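Local coordinates for protein thermostable monoacylglycerol lipase (Bacillus, PDB 4LHE) that hydrolyses monoacylglycerols to glycerol and free fatty acids, as a thermostable lipase of the alpha/beta hydrolase fold, at residues I91-L96 with T101-L106. Numbering follows the deposited sequence.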
loop_
_atom_site.group_PDB
_atom_site.type_symbol
_atom_site.label_atom_id
_atom_site.label_comp_id
_atom_site.label_asym_id
_atom_site.label_seq_id
_atom_site.Cartn_x
_atom_site.Cartn_y
_atom_site.Cartn_z
ATOM N N ILE A 91 -11.374 -6.769 -10.961
ATOM C CA ILE A 91 -10.507 -6.571 -9.807
ATOM C C ILE A 91 -9.908 -5.171 -9.822
ATOM O O ILE A 91 -9.377 -4.727 -10.845
ATOM C CB ILE A 91 -9.401 -7.636 -9.772
ATOM C CG1 ILE A 91 -9.997 -9.006 -9.403
ATOM C CG2 ILE A 91 -8.334 -7.251 -8.806
ATOM C CD1 ILE A 91 -8.990 -10.135 -9.382
ATOM N N PHE A 92 -10.029 -4.466 -8.698
ATOM C CA PHE A 92 -9.298 -3.224 -8.497
ATOM C C PHE A 92 -8.308 -3.395 -7.366
ATOM O O PHE A 92 -8.553 -4.178 -6.441
ATOM C CB PHE A 92 -10.260 -2.118 -8.094
ATOM C CG PHE A 92 -11.243 -1.773 -9.147
ATOM C CD1 PHE A 92 -10.837 -1.087 -10.286
ATOM C CD2 PHE A 92 -12.584 -2.109 -8.989
ATOM C CE1 PHE A 92 -11.768 -0.752 -11.277
ATOM C CE2 PHE A 92 -13.506 -1.778 -9.964
ATOM C CZ PHE A 92 -13.098 -1.102 -11.109
ATOM N N VAL A 93 -7.205 -2.654 -7.422
ATOM C CA VAL A 93 -6.196 -2.732 -6.372
ATOM C C VAL A 93 -5.940 -1.320 -5.822
ATOM O O VAL A 93 -5.908 -0.351 -6.583
ATOM C CB VAL A 93 -4.896 -3.404 -6.888
ATOM C CG1 VAL A 93 -3.913 -3.669 -5.737
ATOM C CG2 VAL A 93 -5.241 -4.733 -7.632
ATOM N N THR A 94 -5.826 -1.214 -4.498
ATOM C CA THR A 94 -5.489 0.047 -3.841
ATOM C C THR A 94 -4.519 -0.236 -2.690
ATOM O O THR A 94 -4.502 -1.330 -2.111
ATOM C CB THR A 94 -6.735 0.796 -3.330
ATOM O OG1 THR A 94 -6.350 2.067 -2.785
ATOM C CG2 THR A 94 -7.470 -0.008 -2.236
ATOM N N GLY A 95 -3.673 0.726 -2.365
ATOM C CA GLY A 95 -2.753 0.482 -1.275
ATOM C C GLY A 95 -2.066 1.742 -0.827
ATOM O O GLY A 95 -1.947 2.688 -1.602
ATOM N N LEU A 96 -1.601 1.733 0.417
ATOM C CA LEU A 96 -0.937 2.882 1.009
ATOM C C LEU A 96 0.589 2.758 0.979
ATOM O O LEU A 96 1.144 1.741 1.397
ATOM C CB LEU A 96 -1.400 3.038 2.457
ATOM C CG LEU A 96 -0.699 4.112 3.279
ATOM C CD1 LEU A 96 -1.031 5.504 2.732
ATOM C CD2 LEU A 96 -1.119 3.974 4.739
ATOM N N THR A 101 3.202 0.831 -3.808
ATOM C CA THR A 101 4.253 0.283 -4.653
ATOM C C THR A 101 3.842 -1.115 -5.125
ATOM O O THR A 101 4.045 -1.482 -6.292
ATOM C CB THR A 101 5.585 0.203 -3.891
ATOM O OG1 THR A 101 5.897 1.487 -3.328
ATOM C CG2 THR A 101 6.705 -0.226 -4.824
ATOM N N LEU A 102 3.256 -1.882 -4.211
ATOM C CA LEU A 102 2.876 -3.267 -4.472
ATOM C C LEU A 102 1.668 -3.335 -5.371
ATOM O O LEU A 102 1.464 -4.330 -6.066
ATOM C CB LEU A 102 2.581 -3.979 -3.155
ATOM C CG LEU A 102 3.846 -4.351 -2.381
ATOM C CD1 LEU A 102 3.492 -4.716 -0.961
ATOM C CD2 LEU A 102 4.523 -5.537 -3.102
ATOM N N THR A 103 0.860 -2.274 -5.332
ATOM C CA THR A 103 -0.288 -2.136 -6.211
ATOM C C THR A 103 0.206 -1.902 -7.638
ATOM O O THR A 103 -0.268 -2.546 -8.587
ATOM C CB THR A 103 -1.185 -0.967 -5.762
ATOM O OG1 THR A 103 -1.831 -1.322 -4.534
ATOM C CG2 THR A 103 -2.250 -0.664 -6.824
ATOM N N LEU A 104 1.156 -0.980 -7.782
ATOM C CA LEU A 104 1.780 -0.714 -9.070
ATOM C C LEU A 104 2.415 -1.978 -9.602
ATOM O O LEU A 104 2.240 -2.319 -10.769
ATOM C CB LEU A 104 2.839 0.369 -8.923
ATOM C CG LEU A 104 2.275 1.729 -8.523
ATOM C CD1 LEU A 104 3.385 2.580 -7.938
ATOM C CD2 LEU A 104 1.624 2.437 -9.725
ATOM N N TYR A 105 3.135 -2.678 -8.726
ATOM C CA TYR A 105 3.839 -3.909 -9.085
ATOM C C TYR A 105 2.884 -4.920 -9.687
ATOM O O TYR A 105 3.154 -5.485 -10.749
ATOM C CB TYR A 105 4.487 -4.507 -7.830
ATOM C CG TYR A 105 5.360 -5.721 -8.068
ATOM C CD1 TYR A 105 6.729 -5.580 -8.228
ATOM C CD2 TYR A 105 4.825 -7.008 -8.106
ATOM C CE1 TYR A 105 7.548 -6.679 -8.431
ATOM C CE2 TYR A 105 5.636 -8.115 -8.315
ATOM C CZ TYR A 105 7.000 -7.938 -8.469
ATOM O OH TYR A 105 7.834 -9.018 -8.673
ATOM N N LEU A 106 1.761 -5.135 -9.005
ATOM C CA LEU A 106 0.782 -6.132 -9.414
ATOM C C LEU A 106 0.131 -5.769 -10.741
ATOM O O LEU A 106 -0.167 -6.647 -11.558
ATOM C CB LEU A 106 -0.281 -6.279 -8.331
ATOM C CG LEU A 106 -0.666 -7.693 -7.933
ATOM C CD1 LEU A 106 0.432 -8.306 -7.098
ATOM C CD2 LEU A 106 -1.976 -7.668 -7.163
#
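Val93 and Thr103 meet through their branches: with Val93 CG1 anti to the backbone N (chi1 -172°), this methyl projects onto the helix, and chi1 of -70° in Thr103 turns OG1 anti to the carbonyl carbon and CG2 anti to the backbone N. Val93 CG1 thereby touches both arms of the threonine, lying 3.4 Å from Thr103 OG1 and 3.6 Å from Thr103 CG2, the two side chains running alongside each other in opposing directions. Thr103 OG1 also rests against the strand backbone, in a packing contact 3.4 Å from Thr94 C and 3.5 Å from Gly95 N; the approach to Gly95 N is not a hydrogen bond, and the hydroxyl is instead bonded to Gly99 O, one turn back in the helix. A CB modelled on Gly95 would lie 3.0 Å from Thr103 OG1, a clash, which shows how closely the threonine hydroxyl lies against the strand backbone beside the putative nucleophile elbow that Gly95 forms with Ser97 and Gly99. An alanine in place of Thr103 would remove OG1 and CG2, and is likely to leave Gly99 O without this bond and Val93 CG1 with a gap beside it. Farther along, Val93 CG2 reaches Leu106 CD2 at a looser 4.4 Å. The axes of the two short segments approach to 7.2 Å, and their N-to-C directions make 152°, close to antiparallel, as the chain reverses from strand to helix in this beta-alpha-beta unit. Strand 115-119 completes the unit, its Ile116 touching Thr103 and its Val117 O accepting a bond from Thr94 OG1, while helix 70-87 packs on Leu106 through Val77 and Tyr81.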